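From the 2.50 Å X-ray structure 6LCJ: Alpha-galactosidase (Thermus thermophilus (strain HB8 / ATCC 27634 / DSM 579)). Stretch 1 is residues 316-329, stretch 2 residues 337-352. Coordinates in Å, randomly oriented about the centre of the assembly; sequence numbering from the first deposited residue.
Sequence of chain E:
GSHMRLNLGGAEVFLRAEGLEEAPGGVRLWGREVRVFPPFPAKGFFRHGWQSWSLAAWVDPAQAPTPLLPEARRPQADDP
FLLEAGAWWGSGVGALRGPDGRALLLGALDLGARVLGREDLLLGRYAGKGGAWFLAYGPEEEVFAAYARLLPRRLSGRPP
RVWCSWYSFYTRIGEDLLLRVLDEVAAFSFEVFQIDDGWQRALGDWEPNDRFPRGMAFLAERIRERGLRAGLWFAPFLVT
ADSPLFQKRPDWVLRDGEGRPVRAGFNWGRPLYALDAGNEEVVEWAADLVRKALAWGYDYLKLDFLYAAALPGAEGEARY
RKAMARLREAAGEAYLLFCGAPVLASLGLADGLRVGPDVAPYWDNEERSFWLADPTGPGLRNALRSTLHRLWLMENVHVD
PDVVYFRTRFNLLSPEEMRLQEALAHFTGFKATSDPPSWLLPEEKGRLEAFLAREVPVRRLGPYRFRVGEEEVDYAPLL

Stretch 1 (316-329) GEARYRKAMARLRE
Stretch 2 337-352: LFCGAPVLASLGLADG

A single guanidinium nitrogen, NH1 of Arg321, gathers two backbone carbonyls of an irregular loop, and one bond is remarkably short: NH1 lies 2.5 Å from Leu347 O and 2.9 Å from Ala345 O, while Arg321 NH2 adds a weak bond of 3.1 Å to Leu347 O. The general principle is that a helix can hold a non-repetitive segment by supplying donors to carbonyls unpaired within it.

The helix begins at 317 and continues beyond 329. The partner leaves a strand at 337-338, turns through Gly340 (phi/psi 59/32), takes helical angles at 343-346 and reaches Gly348 at 90/-21, a conformation suited to glycine. After doubling back, the loop from Ala345 to Leu349 advances in the same sense as the helix: Glu317 CA is 6.5 Å from Ala345 CA, and Arg328 CA is 6.2 Å from Leu349 CA. Together they bury 677 Å².

Arg321 starts sideways, with chi1 t and chi2 near 97°, but its end reaches the loop. Leu349 (chi1 m, chi2 t) covers one guanidinium face, its CD1 3.7 Å from Arg321 NH1 and also 3.7 Å from Met324 CB.

Just before Arg321 in the helix, Tyr320 (chi1 t, chi2 83°) points toward the loop. Its OH donates to Ser346 OG at 2.6 Å, and Ser346 OG in turn donates to Pro342 O at 2.7 Å. Pro342 lies flat over the tyrosine face, CG 3.9 Å from the Tyr320 ring centroid; small Ala345 fits alongside, CB 4.2 Å from Tyr320 CD2. A water bridges Glu317 OE2 (2.8 Å) and Ala345 N (3.2 Å).

At the far end Arg328 (chi1 t, chi2 p, chi3 m) offers a variant: its NH1 again serves two acceptors, Leu349 O at 2.8 Å and, in a salt bridge, Asp351 OD2 at 2.9 Å, pairing charge where both residues are buried. Met324 CG packs 4.2 Å from Phe338 CE2.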

# COMPACT_ATOMS: atom_id res chain seq x y z
N GLY E 316 -34.77 -1.33 -1.65
CA GLY E 316 -35.73 -0.90 -0.67
C GLY E 316 -37.00 -0.32 -1.23
O GLY E 316 -37.87 0.11 -0.46
N GLU E 317 -37.16 -0.30 -2.55
CA GLU E 317 -38.30 0.39 -3.12
C GLU E 317 -39.62 -0.32 -2.79
O GLU E 317 -40.63 0.35 -2.54
CB GLU E 317 -38.10 0.55 -4.63
CG GLU E 317 -37.11 1.65 -4.98
CD GLU E 317 -37.04 1.96 -6.48
OE1 GLU E 317 -37.78 1.34 -7.26
OE2 GLU E 317 -36.25 2.84 -6.87
N ALA E 318 -39.63 -1.66 -2.78
CA ALA E 318 -40.84 -2.40 -2.40
C ALA E 318 -41.29 -2.08 -0.97
O ALA E 318 -42.49 -1.87 -0.74
CB ALA E 318 -40.64 -3.91 -2.56
N ARG E 319 -40.37 -2.05 -0.00
CA ARG E 319 -40.72 -1.60 1.35
C ARG E 319 -41.22 -0.17 1.32
O ARG E 319 -42.21 0.17 1.99
CB ARG E 319 -39.52 -1.69 2.30
CG ARG E 319 -39.12 -3.09 2.73
CD ARG E 319 -37.75 -3.10 3.43
NE ARG E 319 -37.30 -1.73 3.68
CZ ARG E 319 -36.05 -1.32 3.48
NH1 ARG E 319 -35.13 -2.18 3.05
NH2 ARG E 319 -35.73 -0.03 3.71
N TYR E 320 -40.52 0.70 0.58
CA TYR E 320 -40.87 2.11 0.55
C TYR E 320 -42.28 2.32 0.03
O TYR E 320 -43.05 3.12 0.58
CB TYR E 320 -39.87 2.87 -0.32
CG TYR E 320 -40.26 4.29 -0.67
CD1 TYR E 320 -40.03 5.34 0.22
CD2 TYR E 320 -40.86 4.58 -1.89
CE1 TYR E 320 -40.38 6.65 -0.11
CE2 TYR E 320 -41.22 5.88 -2.24
CZ TYR E 320 -40.98 6.90 -1.35
OH TYR E 320 -41.33 8.19 -1.70
N ARG E 321 -42.65 1.61 -1.03
CA ARG E 321 -43.96 1.83 -1.64
C ARG E 321 -45.09 1.41 -0.70
O ARG E 321 -46.11 2.09 -0.62
CB ARG E 321 -44.03 1.09 -2.97
CG ARG E 321 -45.35 1.23 -3.66
CD ARG E 321 -45.28 2.31 -4.68
NE ARG E 321 -46.52 2.40 -5.45
CZ ARG E 321 -46.82 3.43 -6.23
NH1 ARG E 321 -45.97 4.44 -6.34
NH2 ARG E 321 -47.96 3.45 -6.90
N LYS E 322 -44.92 0.28 0.01
CA LYS E 322 -45.93 -0.15 0.97
C LYS E 322 -46.04 0.82 2.14
O LYS E 322 -47.15 1.12 2.60
CB LYS E 322 -45.63 -1.56 1.46
CG LYS E 322 -45.83 -2.64 0.41
CD LYS E 322 -45.34 -4.01 0.89
CE LYS E 322 -44.70 -4.84 -0.24
NZ LYS E 322 -43.37 -5.40 0.18
N ALA E 323 -44.92 1.34 2.63
CA ALA E 323 -44.97 2.33 3.70
C ALA E 323 -45.68 3.60 3.24
O ALA E 323 -46.53 4.14 3.95
CB ALA E 323 -43.56 2.66 4.20
N MET E 324 -45.33 4.10 2.05
CA MET E 324 -45.95 5.31 1.56
C MET E 324 -47.42 5.11 1.23
O MET E 324 -48.23 6.03 1.39
CB MET E 324 -45.20 5.83 0.32
CG MET E 324 -43.80 6.35 0.60
SD MET E 324 -43.73 7.49 2.00
CE MET E 324 -43.07 6.38 3.18
N ALA E 325 -47.79 3.92 0.75
CA ALA E 325 -49.20 3.63 0.48
C ALA E 325 -50.03 3.74 1.76
O ALA E 325 -51.18 4.18 1.71
CB ALA E 325 -49.33 2.24 -0.13
N ARG E 326 -49.46 3.36 2.90
CA ARG E 326 -50.19 3.51 4.15
C ARG E 326 -50.30 4.98 4.52
O ARG E 326 -51.35 5.43 5.01
CB ARG E 326 -49.49 2.69 5.24
CG ARG E 326 -49.99 2.96 6.66
CD ARG E 326 -51.41 2.38 6.95
NE ARG E 326 -52.01 3.01 8.14
CZ ARG E 326 -53.14 3.71 8.14
NH1 ARG E 326 -53.82 3.88 7.01
NH2 ARG E 326 -53.58 4.27 9.26
N LEU E 327 -49.24 5.75 4.30
CA LEU E 327 -49.30 7.18 4.57
C LEU E 327 -50.22 7.88 3.58
O LEU E 327 -50.83 8.90 3.91
CB LEU E 327 -47.90 7.78 4.53
CG LEU E 327 -47.07 7.79 5.81
CD1 LEU E 327 -46.93 6.40 6.34
CD2 LEU E 327 -45.70 8.40 5.54
N ARG E 328 -50.33 7.35 2.36
CA ARG E 328 -51.27 7.89 1.40
C ARG E 328 -52.70 7.74 1.90
O ARG E 328 -53.49 8.68 1.84
CB ARG E 328 -51.10 7.21 0.04
CG ARG E 328 -52.19 7.56 -1.01
CD ARG E 328 -52.01 8.95 -1.64
NE ARG E 328 -52.60 10.02 -0.83
CZ ARG E 328 -52.38 11.32 -1.02
NH1 ARG E 328 -51.57 11.74 -1.97
NH2 ARG E 328 -52.98 12.21 -0.23
N GLU E 329 -53.04 6.55 2.42
CA GLU E 329 -54.39 6.30 2.92
C GLU E 329 -54.65 7.07 4.20
O GLU E 329 -55.75 7.58 4.40
CB GLU E 329 -54.59 4.80 3.15
CG GLU E 329 -54.85 4.03 1.87
CD GLU E 329 -56.26 4.25 1.31
OE1 GLU E 329 -57.05 5.02 1.90
OE2 GLU E 329 -56.58 3.65 0.26
N LEU E 337 -46.81 16.50 -0.68
CA LEU E 337 -45.65 16.88 -1.48
C LEU E 337 -44.49 16.00 -1.04
O LEU E 337 -44.09 16.04 0.12
CB LEU E 337 -45.31 18.35 -1.27
CG LEU E 337 -44.01 18.79 -1.96
CD1 LEU E 337 -44.18 18.82 -3.47
CD2 LEU E 337 -43.54 20.13 -1.45
N PHE E 338 -43.98 15.18 -1.97
CA PHE E 338 -42.86 14.28 -1.69
C PHE E 338 -41.54 14.98 -1.97
O PHE E 338 -41.36 15.55 -3.06
CB PHE E 338 -42.94 13.00 -2.54
CG PHE E 338 -43.92 11.96 -2.02
CD1 PHE E 338 -45.03 12.33 -1.26
CD2 PHE E 338 -43.75 10.62 -2.32
CE1 PHE E 338 -45.94 11.39 -0.82
CE2 PHE E 338 -44.66 9.66 -1.87
CZ PHE E 338 -45.75 10.05 -1.13
N CYS E 339 -40.62 14.92 -1.01
CA CYS E 339 -39.32 15.57 -1.13
C CYS E 339 -38.23 14.59 -0.71
O CYS E 339 -38.45 13.73 0.15
CB CYS E 339 -39.27 16.87 -0.26
SG CYS E 339 -37.81 17.97 -0.57
N GLY E 340 -37.04 14.72 -1.31
CA GLY E 340 -35.94 13.82 -1.01
C GLY E 340 -36.29 12.37 -1.30
O GLY E 340 -35.80 11.45 -0.61
N ALA E 341 -37.11 12.16 -2.29
CA ALA E 341 -37.86 10.94 -2.40
C ALA E 341 -37.46 10.18 -3.65
O ALA E 341 -37.17 10.79 -4.68
CB ALA E 341 -39.37 11.25 -2.46
N PRO E 342 -37.44 8.85 -3.57
CA PRO E 342 -37.36 8.04 -4.79
C PRO E 342 -38.35 8.54 -5.84
O PRO E 342 -39.56 8.52 -5.62
CB PRO E 342 -37.73 6.64 -4.30
CG PRO E 342 -37.32 6.65 -2.86
CD PRO E 342 -37.66 8.02 -2.38
N VAL E 343 -37.84 8.99 -6.98
CA VAL E 343 -38.70 9.68 -7.93
C VAL E 343 -39.74 8.73 -8.51
O VAL E 343 -40.95 8.91 -8.33
CB VAL E 343 -37.86 10.37 -9.01
CG1 VAL E 343 -38.72 10.76 -10.19
CG2 VAL E 343 -37.18 11.61 -8.42
N LEU E 344 -39.29 7.66 -9.18
CA LEU E 344 -40.24 6.84 -9.91
C LEU E 344 -41.12 6.01 -8.97
O LEU E 344 -42.32 5.86 -9.21
CB LEU E 344 -39.49 5.95 -10.90
CG LEU E 344 -38.77 6.83 -11.93
CD1 LEU E 344 -37.88 6.04 -12.89
CD2 LEU E 344 -39.78 7.66 -12.71
N ALA E 345 -40.55 5.50 -7.88
CA ALA E 345 -41.33 4.68 -6.96
C ALA E 345 -42.40 5.48 -6.20
O ALA E 345 -43.26 4.87 -5.55
CB ALA E 345 -40.40 3.96 -5.97
N SER E 346 -42.35 6.81 -6.26
CA SER E 346 -43.33 7.67 -5.61
C SER E 346 -44.55 7.93 -6.47
O SER E 346 -45.56 8.42 -5.95
CB SER E 346 -42.71 9.03 -5.25
OG SER E 346 -41.78 8.92 -4.18
N LEU E 347 -44.47 7.63 -7.76
CA LEU E 347 -45.54 7.99 -8.68
C LEU E 347 -46.83 7.26 -8.33
O LEU E 347 -46.82 6.08 -7.96
CB LEU E 347 -45.12 7.68 -10.11
CG LEU E 347 -43.91 8.45 -10.65
CD1 LEU E 347 -43.56 8.03 -12.09
CD2 LEU E 347 -44.18 9.95 -10.56
N GLY E 348 -47.96 7.97 -8.43
CA GLY E 348 -49.24 7.44 -8.05
C GLY E 348 -49.62 7.69 -6.60
O GLY E 348 -50.80 7.62 -6.27
N LEU E 349 -48.65 7.97 -5.73
CA LEU E 349 -48.92 8.28 -4.34
C LEU E 349 -48.77 9.77 -4.05
O LEU E 349 -49.63 10.37 -3.39
CB LEU E 349 -47.97 7.48 -3.43
CG LEU E 349 -48.08 5.97 -3.57
CD1 LEU E 349 -46.97 5.28 -2.83
CD2 LEU E 349 -49.47 5.47 -3.10
N ALA E 350 -47.69 10.40 -4.52
CA ALA E 350 -47.50 11.83 -4.31
C ALA E 350 -48.47 12.64 -5.15
O ALA E 350 -48.80 12.27 -6.28
CB ALA E 350 -46.07 12.24 -4.64
N ASP E 351 -48.94 13.76 -4.59
CA ASP E 351 -49.61 14.79 -5.38
C ASP E 351 -48.61 15.74 -6.01
O ASP E 351 -48.74 16.09 -7.19
CB ASP E 351 -50.58 15.59 -4.50
CG ASP E 351 -51.57 14.71 -3.77
OD1 ASP E 351 -52.45 14.17 -4.46
OD2 ASP E 351 -51.46 14.54 -2.53
N GLY E 352 -47.60 16.14 -5.25
CA GLY E 352 -46.49 16.91 -5.77
C GLY E 352 -45.19 16.21 -5.45
O GLY E 352 -45.05 15.56 -4.40
O HOH W 1 -37.41 5.26 -7.56